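Local coordinates for Cas13d (uncultured Ruminococcus sp, PDB 6IV9), which binds a CRISPR RNA and, as a Cas13d effector, probably matures it and cleaves target RNA through two HEPN domains, at residues V291-D294 with A298-F301. The protein carries 2 engineered substitutions. Numbering follows the deposited sequence.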
loop_
_atom_site.group_PDB
_atom_site.type_symbol
_atom_site.label_atom_id
_atom_site.label_comp_id
_atom_site.label_asym_id
_atom_site.label_seq_id
_atom_site.Cartn_x
_atom_site.Cartn_y
_atom_site.Cartn_z
ATOM N N VAL A 291 15.037 8.827 -1.410
ATOM C CA VAL A 291 14.031 9.214 -0.384
ATOM C C VAL A 291 14.623 9.205 1.026
ATOM O O VAL A 291 13.908 9.567 1.931
ATOM C CB VAL A 291 12.785 8.326 -0.496
ATOM C CG1 VAL A 291 12.057 8.564 -1.797
ATOM C CG2 VAL A 291 13.152 6.870 -0.368
ATOM N N PHE A 292 15.873 8.786 1.172
ATOM C CA PHE A 292 16.572 8.786 2.479
ATOM C C PHE A 292 17.957 9.415 2.307
ATOM O O PHE A 292 18.517 9.323 1.252
ATOM C CB PHE A 292 16.637 7.385 3.073
ATOM C CG PHE A 292 15.310 6.909 3.590
ATOM C CD1 PHE A 292 14.748 7.470 4.717
ATOM C CD2 PHE A 292 14.615 5.929 2.927
ATOM C CE1 PHE A 292 13.522 7.038 5.184
ATOM C CE2 PHE A 292 13.388 5.505 3.388
ATOM C CZ PHE A 292 12.846 6.061 4.512
ATOM N N HIS A 293 18.476 10.033 3.353
ATOM C CA HIS A 293 19.799 10.686 3.230
ATOM C C HIS A 293 20.912 9.731 3.653
ATOM O O HIS A 293 20.675 8.836 4.448
ATOM C CB HIS A 293 19.809 12.032 3.958
ATOM C CG HIS A 293 18.803 12.980 3.408
ATOM N ND1 HIS A 293 17.483 12.650 3.275
ATOM C CD2 HIS A 293 18.926 14.216 2.904
ATOM C CE1 HIS A 293 16.830 13.652 2.748
ATOM N NE2 HIS A 293 17.692 14.623 2.511
ATOM N N ASP A 294 22.104 9.971 3.134
ATOM C CA ASP A 294 23.290 9.161 3.494
ATOM C C ASP A 294 23.876 9.680 4.810
ATOM O O ASP A 294 23.315 10.593 5.387
ATOM C CB ASP A 294 24.322 9.152 2.372
ATOM C CG ASP A 294 24.904 10.512 2.052
ATOM O OD1 ASP A 294 24.869 11.394 2.911
ATOM O OD2 ASP A 294 25.377 10.665 0.937
ATOM N N ALA A 298 23.216 13.714 2.594
ATOM C CA ALA A 298 22.943 13.944 1.159
ATOM C C ALA A 298 22.013 12.870 0.592
ATOM O O ALA A 298 22.034 11.751 1.069
ATOM C CB ALA A 298 24.233 13.954 0.396
ATOM N N LYS A 299 21.245 13.244 -0.425
ATOM C CA LYS A 299 20.329 12.300 -1.099
ATOM C C LYS A 299 20.387 12.553 -2.604
ATOM O O LYS A 299 20.814 13.625 -2.993
ATOM C CB LYS A 299 18.926 12.420 -0.514
ATOM C CG LYS A 299 18.049 13.522 -1.071
ATOM C CD LYS A 299 16.615 13.278 -0.671
ATOM C CE LYS A 299 15.673 14.367 -1.110
ATOM N NZ LYS A 299 16.342 15.277 -2.057
ATOM N N ARG A 300 20.051 11.557 -3.406
ATOM C CA ARG A 300 20.078 11.741 -4.869
ATOM C C ARG A 300 18.854 12.541 -5.307
ATOM O O ARG A 300 17.832 12.417 -4.678
ATOM C CB ARG A 300 20.197 10.400 -5.580
ATOM C CG ARG A 300 21.382 9.585 -5.097
ATOM C CD ARG A 300 21.754 8.527 -6.100
ATOM N NE ARG A 300 21.716 9.126 -7.418
ATOM C CZ ARG A 300 22.779 9.531 -8.090
ATOM N NH1 ARG A 300 23.985 9.327 -7.596
ATOM N NH2 ARG A 300 22.627 10.132 -9.250
ATOM N N PHE A 301 18.999 13.310 -6.379
ATOM C CA PHE A 301 17.905 14.160 -6.899
ATOM C C PHE A 301 17.324 13.590 -8.194
ATOM O O PHE A 301 16.503 14.257 -8.787
ATOM C CB PHE A 301 18.456 15.566 -7.124
ATOM C CG PHE A 301 18.678 16.313 -5.841
ATOM C CD1 PHE A 301 17.630 16.946 -5.205
ATOM C CD2 PHE A 301 19.913 16.319 -5.234
ATOM C CE1 PHE A 301 17.817 17.599 -4.003
ATOM C CE2 PHE A 301 20.103 16.978 -4.035
ATOM C CZ PHE A 301 19.057 17.618 -3.429
#
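Just past helix 267-291, the loop leading to helix 306-309 makes a tight turn and lays Lys299 across His293, probably the histidine of a HEPN R-X4-H motif, whose arginine position holds an alanine in this engineered chain. Lys299 CB sits over the centre of the imidazole, 3.8 Å from the centroid and 6° off the normal, a CH-pi contact. Farther along the side chain, Lys299 CD comes within 3.4 Å of His293 CE1. His293 CG, anti to the carbonyl carbon (chi1 -60°), brings the ring alongside Lys299, and chi2 of 53° turns a face to it. With an alanine in place of His293, the aliphatic part of Lys299 would probably lose its flat support and be freer to shift. Two bonds fasten the turn. Asp294 N gives a hydrogen bond to Ala298 O at 2.7 Å; in return Ala298 N reaches Asp294 OD1 at 2.9 Å, approaching from above the carboxylate plane. Ser296 OG also bonds to OD1, so two donors grip that oxygen. Outside the loop, Glu753 OE1 accepts from His293 N. Phe292 packs on Val746 and His750 of helix 713-760 and on Ala184 and Thr188 of helix 168-197, setting the loop's first arm against both.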